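Local coordinates for protein nigerythrin (Desulfovibrio vulgaris subsp. vulgaris, PDB 1YUZ) that reduces hydrogen peroxide as an NADH peroxidase in vitro, working as a homodimer with hemerythrin-like diiron and rubredoxin-like iron centres, at residues 104-115 / 156-164. Residues are numbered along the deposited sequence; the frame is centred on the assembly and turned at random.
Sequences CDLNLISGANGE and YLAAYNDID. With FE2 (Fe (II) ion), chain G.
Tyr156 of helix 136-161 is a knob among Leu108, Gly111, Ala112 and Glu115 of helix 104-132. Its ring packs against the backbone of Gly111, CD1 lying 3.5 Å from Gly111 C. Leu108 CD2 meets Tyr156 CD2 obliquely at 3.6 Å, while the other branch, CD1, reaches the backbone of Tyr160. Glu115 crosses Tyr156 at about a right angle, its CG at the ring edge, 3.8 Å from CE1. With CG anti to the backbone N (chi1 179°), the Tyr160 ring reaches across helix 104-115, where Ile109 CD1 sits over one face, 3.8 Å from the ring centroid and 17° off the normal, a CH-pi contact. Water 1 joins Tyr160 OH to Asp105 OD2, 2.7 Å from each; Lys146 of the second subunit also engages Tyr160, and Asn17 of that subunit hydrogen-bonds Asp105 OD1. No direct hydrogen bond links the segments. Glu115 chelates iron(II) through OE1 at 2.2 Å and OE2 at 2.3 Å, together with Glu73, Glu149 and His152 of the same chain, and Tyr47 hydrogen-bonds OE2. The axes of helix segments 104-115 and 156-161 approach to 9.0 Å and run nearly antiparallel, 158° between their directions, as in the ferritin-like four-helix bundle that houses a diiron site.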
loop_
_atom_site.group_PDB
_atom_site.type_symbol
_atom_site.label_atom_id
_atom_site.label_comp_id
_atom_site.label_asym_id
_atom_site.label_seq_id
_atom_site.Cartn_x
_atom_site.Cartn_y
_atom_site.Cartn_z
ATOM N N CYS B 104 -15.085 5.354 -4.077
ATOM C CA CYS B 104 -14.193 5.457 -2.935
ATOM C C CYS B 104 -13.053 4.449 -2.911
ATOM O O CYS B 104 -11.910 4.816 -2.634
ATOM C CB CYS B 104 -14.997 5.361 -1.641
ATOM S SG CYS B 104 -14.068 5.876 -0.194
ATOM N N ASP B 105 -13.350 3.186 -3.199
ATOM C CA ASP B 105 -12.302 2.174 -3.178
ATOM C C ASP B 105 -11.213 2.487 -4.197
ATOM O O ASP B 105 -10.028 2.394 -3.888
ATOM C CB ASP B 105 -12.894 0.763 -3.390
ATOM C CG ASP B 105 -13.525 0.566 -4.761
ATOM O OD1 ASP B 105 -14.186 1.494 -5.278
ATOM O OD2 ASP B 105 -13.378 -0.548 -5.313
ATOM N N LEU B 106 -11.606 2.892 -5.398
ATOM C CA LEU B 106 -10.630 3.227 -6.425
ATOM C C LEU B 106 -9.852 4.487 -6.056
ATOM O O LEU B 106 -8.679 4.619 -6.404
ATOM C CB LEU B 106 -11.318 3.397 -7.781
ATOM C CG LEU B 106 -11.877 2.096 -8.364
ATOM C CD1 LEU B 106 -12.557 2.386 -9.686
ATOM C CD2 LEU B 106 -10.758 1.089 -8.551
ATOM N N ASN B 107 -10.491 5.408 -5.341
ATOM C CA ASN B 107 -9.795 6.621 -4.929
ATOM C C ASN B 107 -8.723 6.252 -3.906
ATOM O O ASN B 107 -7.626 6.807 -3.922
ATOM C CB ASN B 107 -10.763 7.642 -4.331
ATOM C CG ASN B 107 -11.772 8.147 -5.340
ATOM O OD1 ASN B 107 -11.553 8.062 -6.548
ATOM N ND2 ASN B 107 -12.875 8.692 -4.849
ATOM N N LEU B 108 -9.042 5.317 -3.015
ATOM C CA LEU B 108 -8.070 4.872 -2.024
ATOM C C LEU B 108 -6.888 4.216 -2.732
ATOM O O LEU B 108 -5.747 4.392 -2.326
ATOM C CB LEU B 108 -8.710 3.882 -1.049
ATOM C CG LEU B 108 -9.624 4.491 0.015
ATOM C CD1 LEU B 108 -10.402 3.386 0.709
ATOM C CD2 LEU B 108 -8.798 5.274 1.020
ATOM N N ILE B 109 -7.161 3.460 -3.793
ATOM C CA ILE B 109 -6.093 2.810 -4.549
ATOM C C ILE B 109 -5.260 3.871 -5.279
ATOM O O ILE B 109 -4.032 3.794 -5.304
ATOM C CB ILE B 109 -6.667 1.790 -5.566
ATOM C CG1 ILE B 109 -7.274 0.596 -4.817
ATOM C CG2 ILE B 109 -5.578 1.340 -6.535
ATOM C CD1 ILE B 109 -6.267 -0.226 -4.011
ATOM N N SER B 110 -5.925 4.860 -5.867
ATOM C CA SER B 110 -5.218 5.935 -6.554
ATOM C C SER B 110 -4.323 6.644 -5.541
ATOM O O SER B 110 -3.168 6.963 -5.825
ATOM C CB SER B 110 -6.223 6.926 -7.145
ATOM O OG SER B 110 -5.567 8.041 -7.720
ATOM N N GLY B 111 -4.862 6.889 -4.353
ATOM C CA GLY B 111 -4.084 7.536 -3.318
ATOM C C GLY B 111 -2.884 6.690 -2.930
ATOM O O GLY B 111 -1.762 7.187 -2.871
ATOM N N ALA B 112 -3.113 5.406 -2.678
ATOM C CA ALA B 112 -2.029 4.515 -2.296
ATOM C C ALA B 112 -0.938 4.482 -3.357
ATOM O O ALA B 112 0.248 4.536 -3.032
ATOM C CB ALA B 112 -2.567 3.117 -2.052
ATOM N N ASN B 113 -1.326 4.398 -4.624
ATOM C CA ASN B 113 -0.335 4.356 -5.691
ATOM C C ASN B 113 0.477 5.636 -5.753
ATOM O O ASN B 113 1.691 5.599 -5.969
ATOM C CB ASN B 113 -1.001 4.093 -7.041
ATOM C CG ASN B 113 -1.482 2.665 -7.175
ATOM O OD1 ASN B 113 -0.945 1.761 -6.538
ATOM N ND2 ASN B 113 -2.491 2.450 -8.015
ATOM N N GLY B 114 -0.185 6.768 -5.553
ATOM C CA GLY B 114 0.517 8.035 -5.584
ATOM C C GLY B 114 1.491 8.126 -4.421
ATOM O O GLY B 114 2.630 8.568 -4.584
ATOM N N GLU B 115 1.041 7.707 -3.241
ATOM C CA GLU B 115 1.876 7.735 -2.047
ATOM C C GLU B 115 3.093 6.841 -2.236
ATOM O O GLU B 115 4.207 7.215 -1.866
ATOM C CB GLU B 115 1.078 7.264 -0.830
ATOM C CG GLU B 115 -0.083 8.170 -0.445
ATOM C CD GLU B 115 0.362 9.535 0.057
ATOM O OE1 GLU B 115 1.554 9.707 0.379
ATOM O OE2 GLU B 115 -0.491 10.441 0.149
ATOM N N TYR B 156 -4.128 4.252 3.619
ATOM C CA TYR B 156 -5.077 4.088 2.526
ATOM C C TYR B 156 -5.389 2.617 2.281
ATOM O O TYR B 156 -6.538 2.257 2.039
ATOM C CB TYR B 156 -4.529 4.729 1.250
ATOM C CG TYR B 156 -4.624 6.243 1.218
ATOM C CD1 TYR B 156 -3.699 6.999 0.500
ATOM C CD2 TYR B 156 -5.674 6.914 1.848
ATOM C CE1 TYR B 156 -3.820 8.381 0.400
ATOM C CE2 TYR B 156 -5.805 8.297 1.755
ATOM C CZ TYR B 156 -4.878 9.023 1.028
ATOM O OH TYR B 156 -5.023 10.390 0.914
ATOM N N LEU B 157 -4.374 1.762 2.342
ATOM C CA LEU B 157 -4.601 0.339 2.128
ATOM C C LEU B 157 -5.421 -0.252 3.273
ATOM O O LEU B 157 -6.284 -1.099 3.052
ATOM C CB LEU B 157 -3.265 -0.397 1.978
ATOM C CG LEU B 157 -2.458 0.018 0.740
ATOM C CD1 LEU B 157 -1.059 -0.561 0.802
ATOM C CD2 LEU B 157 -3.167 -0.448 -0.516
ATOM N N ALA B 158 -5.167 0.202 4.497
ATOM C CA ALA B 158 -5.920 -0.284 5.652
ATOM C C ALA B 158 -7.384 0.111 5.487
ATOM O O ALA B 158 -8.288 -0.686 5.735
ATOM C CB ALA B 158 -5.359 0.317 6.936
ATOM N N ALA B 159 -7.616 1.347 5.061
ATOM C CA ALA B 159 -8.975 1.840 4.865
ATOM C C ALA B 159 -9.668 1.067 3.751
ATOM O O ALA B 159 -10.868 0.809 3.816
ATOM C CB ALA B 159 -8.945 3.322 4.533
ATOM N N TYR B 160 -8.908 0.701 2.725
ATOM C CA TYR B 160 -9.443 -0.053 1.597
ATOM C C TYR B 160 -9.856 -1.449 2.065
ATOM O O TYR B 160 -10.932 -1.938 1.722
ATOM C CB TYR B 160 -8.372 -0.157 0.507
ATOM C CG TYR B 160 -8.768 -0.934 -0.730
ATOM C CD1 TYR B 160 -9.373 -0.299 -1.816
ATOM C CD2 TYR B 160 -8.475 -2.292 -0.842
ATOM C CE1 TYR B 160 -9.662 -0.996 -2.985
ATOM C CE2 TYR B 160 -8.763 -2.998 -2.005
ATOM C CZ TYR B 160 -9.349 -2.341 -3.070
ATOM O OH TYR B 160 -9.590 -3.029 -4.235
ATOM N N ASN B 161 -9.003 -2.087 2.859
ATOM C CA ASN B 161 -9.302 -3.423 3.358
ATOM C C ASN B 161 -10.509 -3.434 4.282
ATOM O O ASN B 161 -11.254 -4.413 4.319
ATOM C CB ASN B 161 -8.086 -4.004 4.076
ATOM C CG ASN B 161 -6.985 -4.367 3.118
ATOM O OD1 ASN B 161 -7.256 -4.707 1.974
ATOM N ND2 ASN B 161 -5.745 -4.307 3.571
ATOM N N ASP B 162 -10.703 -2.344 5.017
ATOM C CA ASP B 162 -11.831 -2.235 5.938
ATOM C C ASP B 162 -12.866 -1.242 5.435
ATOM O O ASP B 162 -13.569 -0.618 6.229
ATOM C CB ASP B 162 -11.351 -1.789 7.319
ATOM C CG ASP B 162 -10.530 -2.847 8.014
ATOM O OD1 ASP B 162 -10.837 -4.042 7.821
ATOM O OD2 ASP B 162 -9.594 -2.483 8.759
ATOM N N ILE B 163 -12.979 -1.108 4.119
ATOM C CA ILE B 163 -13.917 -0.156 3.546
ATOM C C ILE B 163 -15.350 -0.340 4.043
ATOM O O ILE B 163 -16.092 0.632 4.171
ATOM C CB ILE B 163 -13.879 -0.205 1.997
ATOM C CG1 ILE B 163 -14.657 0.981 1.424
ATOM C CG2 ILE B 163 -14.450 -1.522 1.494
ATOM C CD1 ILE B 163 -14.380 1.244 -0.042
ATOM N N ASP B 164 -15.737 -1.576 4.342
ATOM C CA ASP B 164 -17.090 -1.835 4.820
ATOM C C ASP B 164 -17.147 -2.107 6.319
ATOM O O ASP B 164 -18.155 -2.593 6.842
ATOM C CB ASP B 164 -17.692 -2.995 4.030
ATOM C CG ASP B 164 -17.716 -2.717 2.537
ATOM O OD1 ASP B 164 -18.273 -1.670 2.145
ATOM O OD2 ASP B 164 -17.175 -3.533 1.764
HETATM FE FE FE2 G . 1.085 11.718 1.150
HETATM O O HOH W 1 -10.998 -1.638 -6.006
HETATM O O HOH W 2 1.419 12.424 -0.972
#